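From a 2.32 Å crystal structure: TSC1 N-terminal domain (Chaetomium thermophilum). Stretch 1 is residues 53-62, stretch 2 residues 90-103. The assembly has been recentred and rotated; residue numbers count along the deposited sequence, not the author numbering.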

# COMPACT_ATOMS: atom_id res chain seq x y z
N LEU B 53 -68.40 15.68 -3.40
CA LEU B 53 -67.92 14.31 -3.50
C LEU B 53 -67.32 13.83 -2.19
O LEU B 53 -67.56 12.70 -1.76
CB LEU B 53 -66.90 14.18 -4.63
CG LEU B 53 -66.18 12.84 -4.77
CD1 LEU B 53 -67.18 11.73 -5.02
CD2 LEU B 53 -65.15 12.89 -5.88
N ASN B 54 -66.53 14.69 -1.54
CA ASN B 54 -65.93 14.34 -0.25
C ASN B 54 -67.00 14.09 0.81
O ASN B 54 -66.93 13.10 1.55
CB ASN B 54 -64.97 15.46 0.20
CG ASN B 54 -63.59 15.38 -0.47
OD1 ASN B 54 -63.25 16.19 -1.33
ND2 ASN B 54 -62.80 14.38 -0.07
N ASP B 55 -67.99 14.98 0.90
CA ASP B 55 -69.05 14.81 1.90
C ASP B 55 -69.78 13.49 1.70
O ASP B 55 -70.14 12.81 2.67
CB ASP B 55 -70.03 15.98 1.84
CG ASP B 55 -69.38 17.30 2.21
OD1 ASP B 55 -68.16 17.31 2.45
OD2 ASP B 55 -70.10 18.32 2.27
N GLU B 56 -70.02 13.11 0.44
CA GLU B 56 -70.69 11.84 0.17
C GLU B 56 -69.78 10.65 0.50
O GLU B 56 -70.24 9.67 1.09
CB GLU B 56 -71.14 11.78 -1.28
CG GLU B 56 -71.92 10.52 -1.62
CD GLU B 56 -73.24 10.46 -0.89
OE1 GLU B 56 -73.75 11.53 -0.47
OE2 GLU B 56 -73.78 9.35 -0.71
N LEU B 57 -68.51 10.72 0.11
CA LEU B 57 -67.57 9.65 0.43
C LEU B 57 -67.43 9.46 1.94
O LEU B 57 -67.33 8.32 2.41
CB LEU B 57 -66.21 9.92 -0.21
CG LEU B 57 -66.12 9.75 -1.73
CD1 LEU B 57 -64.74 10.16 -2.22
CD2 LEU B 57 -66.42 8.32 -2.12
N LEU B 58 -67.39 10.55 2.69
CA LEU B 58 -67.38 10.45 4.15
C LEU B 58 -68.62 9.73 4.66
O LEU B 58 -68.54 8.89 5.57
CB LEU B 58 -67.27 11.85 4.76
CG LEU B 58 -67.03 11.89 6.27
CD1 LEU B 58 -65.78 11.09 6.64
CD2 LEU B 58 -66.91 13.33 6.79
N ALA B 59 -69.79 10.06 4.10
CA ALA B 59 -71.04 9.45 4.54
C ALA B 59 -71.03 7.95 4.29
O ALA B 59 -71.44 7.17 5.16
CB ALA B 59 -72.24 10.09 3.83
N ILE B 60 -70.58 7.52 3.11
CA ILE B 60 -70.52 6.09 2.80
C ILE B 60 -69.60 5.38 3.79
O ILE B 60 -69.93 4.31 4.31
CB ILE B 60 -70.05 5.88 1.35
CG1 ILE B 60 -71.08 6.39 0.35
CG2 ILE B 60 -69.74 4.42 1.08
CD1 ILE B 60 -70.58 6.43 -1.08
N TRP B 61 -68.44 5.98 4.05
CA TRP B 61 -67.48 5.41 4.99
C TRP B 61 -68.09 5.25 6.37
O TRP B 61 -67.93 4.20 7.02
CB TRP B 61 -66.23 6.29 5.03
CG TRP B 61 -65.22 5.87 6.06
CD1 TRP B 61 -65.03 6.40 7.30
CD2 TRP B 61 -64.23 4.84 5.91
NE1 TRP B 61 -63.99 5.77 7.93
CE2 TRP B 61 -63.49 4.80 7.11
CE3 TRP B 61 -63.92 3.94 4.89
CZ2 TRP B 61 -62.45 3.90 7.31
CZ3 TRP B 61 -62.88 3.04 5.10
CH2 TRP B 61 -62.16 3.02 6.29
N ASP B 62 -68.78 6.28 6.87
CA ASP B 62 -69.36 6.21 8.20
C ASP B 62 -70.49 5.19 8.27
O ASP B 62 -70.49 4.30 9.13
CB ASP B 62 -69.87 7.58 8.64
CG ASP B 62 -70.23 7.63 10.11
OD1 ASP B 62 -69.34 7.42 10.96
OD2 ASP B 62 -71.42 7.87 10.42
N ALA B 90 -55.19 18.64 0.00
CA ALA B 90 -55.38 18.24 1.39
C ALA B 90 -56.48 17.20 1.52
O ALA B 90 -56.51 16.48 2.52
CB ALA B 90 -55.69 19.46 2.25
N ARG B 91 -57.36 17.10 0.52
CA ARG B 91 -58.45 16.12 0.57
C ARG B 91 -57.91 14.71 0.40
O ARG B 91 -58.40 13.77 1.04
CB ARG B 91 -59.47 16.42 -0.54
CG ARG B 91 -60.17 17.76 -0.40
CD ARG B 91 -60.86 17.87 0.96
NE ARG B 91 -61.54 19.15 1.17
CZ ARG B 91 -62.29 19.45 2.23
NH1 ARG B 91 -62.51 18.57 3.20
NH2 ARG B 91 -62.83 20.66 2.34
N THR B 92 -56.91 14.55 -0.46
CA THR B 92 -56.31 13.24 -0.67
C THR B 92 -55.52 12.78 0.55
O THR B 92 -55.58 11.61 0.93
CB THR B 92 -55.42 13.29 -1.91
OG1 THR B 92 -56.22 13.68 -3.04
CG2 THR B 92 -54.82 11.93 -2.19
N PHE B 93 -54.78 13.70 1.17
CA PHE B 93 -54.05 13.36 2.39
C PHE B 93 -54.99 12.99 3.52
O PHE B 93 -54.73 12.04 4.27
CB PHE B 93 -53.14 14.52 2.80
CG PHE B 93 -52.42 14.29 4.10
CD1 PHE B 93 -51.30 13.49 4.16
CD2 PHE B 93 -52.88 14.87 5.27
CE1 PHE B 93 -50.63 13.27 5.35
CE2 PHE B 93 -52.22 14.66 6.47
CZ PHE B 93 -51.09 13.86 6.51
N GLN B 94 -56.09 13.73 3.66
CA GLN B 94 -57.07 13.42 4.71
C GLN B 94 -57.60 12.00 4.58
O GLN B 94 -57.83 11.32 5.58
CB GLN B 94 -58.21 14.43 4.65
CG GLN B 94 -57.83 15.82 5.12
CD GLN B 94 -58.89 16.86 4.79
OE1 GLN B 94 -60.05 16.52 4.54
NE2 GLN B 94 -58.48 18.12 4.76
N TRP B 95 -57.81 11.54 3.35
CA TRP B 95 -58.29 10.18 3.15
C TRP B 95 -57.18 9.17 3.37
O TRP B 95 -57.39 8.13 4.01
CB TRP B 95 -58.90 10.04 1.76
CG TRP B 95 -60.31 10.53 1.69
CD1 TRP B 95 -60.75 11.66 1.06
CD2 TRP B 95 -61.46 9.93 2.30
NE1 TRP B 95 -62.11 11.79 1.22
CE2 TRP B 95 -62.57 10.74 1.98
CE3 TRP B 95 -61.67 8.79 3.07
CZ2 TRP B 95 -63.86 10.45 2.41
CZ3 TRP B 95 -62.95 8.50 3.50
CH2 TRP B 95 -64.03 9.32 3.16
N TRP B 96 -55.99 9.45 2.83
CA TRP B 96 -54.83 8.60 3.09
C TRP B 96 -54.53 8.52 4.58
O TRP B 96 -54.27 7.44 5.12
CB TRP B 96 -53.63 9.12 2.29
CG TRP B 96 -52.40 8.26 2.34
CD1 TRP B 96 -51.99 7.38 1.39
CD2 TRP B 96 -51.39 8.26 3.36
NE1 TRP B 96 -50.80 6.79 1.77
CE2 TRP B 96 -50.41 7.32 2.97
CE3 TRP B 96 -51.22 8.95 4.56
CZ2 TRP B 96 -49.28 7.06 3.75
CZ3 TRP B 96 -50.10 8.69 5.33
CH2 TRP B 96 -49.15 7.75 4.92
N ASP B 97 -54.57 9.67 5.27
CA ASP B 97 -54.38 9.68 6.72
C ASP B 97 -55.48 8.90 7.42
O ASP B 97 -55.22 8.21 8.42
CB ASP B 97 -54.37 11.13 7.21
CG ASP B 97 -53.84 11.27 8.63
OD1 ASP B 97 -53.53 10.25 9.26
OD2 ASP B 97 -53.74 12.42 9.11
N LYS B 98 -56.71 8.99 6.92
CA LYS B 98 -57.84 8.31 7.55
C LYS B 98 -57.78 6.80 7.36
O LYS B 98 -58.22 6.05 8.24
CB LYS B 98 -59.13 8.90 7.00
CG LYS B 98 -60.41 8.43 7.63
CD LYS B 98 -61.57 9.14 6.95
CE LYS B 98 -62.89 8.84 7.61
NZ LYS B 98 -62.92 9.25 9.04
N LEU B 99 -57.25 6.33 6.23
CA LEU B 99 -57.22 4.90 5.92
C LEU B 99 -55.94 4.20 6.35
O LEU B 99 -55.87 2.97 6.26
CB LEU B 99 -57.42 4.68 4.42
CG LEU B 99 -58.69 5.24 3.77
CD1 LEU B 99 -58.84 4.72 2.36
CD2 LEU B 99 -59.91 4.93 4.61
N LEU B 100 -54.93 4.94 6.81
CA LEU B 100 -53.63 4.34 7.09
C LEU B 100 -53.74 3.23 8.13
O LEU B 100 -53.40 2.07 7.85
CB LEU B 100 -52.64 5.42 7.56
CG LEU B 100 -51.24 4.90 7.90
CD1 LEU B 100 -50.62 4.21 6.69
CD2 LEU B 100 -50.35 6.03 8.38
N ASP B 101 -54.20 3.56 9.33
CA ASP B 101 -54.29 2.59 10.41
C ASP B 101 -55.28 1.46 10.12
O ASP B 101 -54.99 0.30 10.45
CB ASP B 101 -54.65 3.29 11.72
CG ASP B 101 -53.53 4.15 12.25
OD1 ASP B 101 -52.36 3.80 12.01
OD2 ASP B 101 -53.80 5.19 12.90
N PRO B 102 -56.46 1.73 9.54
CA PRO B 102 -57.32 0.61 9.14
C PRO B 102 -56.67 -0.35 8.16
O PRO B 102 -56.86 -1.57 8.27
CB PRO B 102 -58.54 1.31 8.52
CG PRO B 102 -58.60 2.61 9.22
CD PRO B 102 -57.17 3.02 9.42
N VAL B 103 -55.89 0.16 7.20
CA VAL B 103 -55.20 -0.72 6.26
C VAL B 103 -54.09 -1.49 6.97
O VAL B 103 -53.94 -2.70 6.76
CB VAL B 103 -54.66 0.10 5.07
CG1 VAL B 103 -53.63 -0.71 4.31
CG2 VAL B 103 -55.80 0.52 4.16

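Two tryptophans, one from each helix, fill the space between backbones that lie unusually far apart. The axes of helix 53-62 and helix 90-103 run nearly parallel, with 9° between their N-to-C directions, yet they come no nearer than 12.1 Å. The separation widens along the pair: CA of Asn-54 lies 7.7 Å from CA of Arg-91, CA of Leu-58 lies 9.1 Å from CA of Trp-95, and CA of Trp-61 lies 10.3 Å from CA of Leu-99. Large side chains bridge this gap, and together the two stretches bury 450 Å².

Trp-95 acts as a knob in a hole formed by Asn-54, Leu-57, Leu-58 and Trp-61. Its CA-to-CB bond points sideways, but with chi1 at -82° (m) the indole reaches across to the first helix and meets it largely through its edge. CZ2 of Trp-95 packs 3.6 Å from CB of Leu-57 and lies 3.5 Å from the backbone N of Leu-58. That amide already donates to O of Asn-54, at 2.8 Å, within its own helix, so the ring nestles against a backbone whose helical bonding is intact. CH2 of Trp-95 also approaches CB of Trp-61, at 4.2 Å. At the polar corner of the indole, NE1 of Trp-95 lies 3.0 Å from ND2 of Asn-54 as modelled; the amide is probably turned over, and a hydrogen bond here remains undecided.

Trp-61 reaches in the other direction, from the first helix. Its CA-to-CB bond points toward the second helix, and chi1 in the t well carries the indole to Lys-98 and Leu-99. Both lie over one face of the ring. CD2 of Leu-99 stands 3.7 Å from the centroid of the six-membered ring of Trp-61, 26° off the normal, a CH-pi contact in which a methyl group meets the aromatic electron cloud. Lys-98 contributes the aliphatic part of its extended chain, with CE 3.3 Å from CD1 of Trp-61 and 3.8 Å from CD1 of Leu-58. Pro-102 adds a looser contact, its CG 4.5 Å from CZ2 of Trp-61 at the ring edge. Proline has no amide hydrogen to give to the preceding turn, and the second helix is kinked there; the helical pattern resumes with the bond from N of Val-103 to O of Leu-99, at 3.0 Å.

No clear hydrogen bond crosses between the stretches, and the contact rests mainly on apolar and aromatic packing.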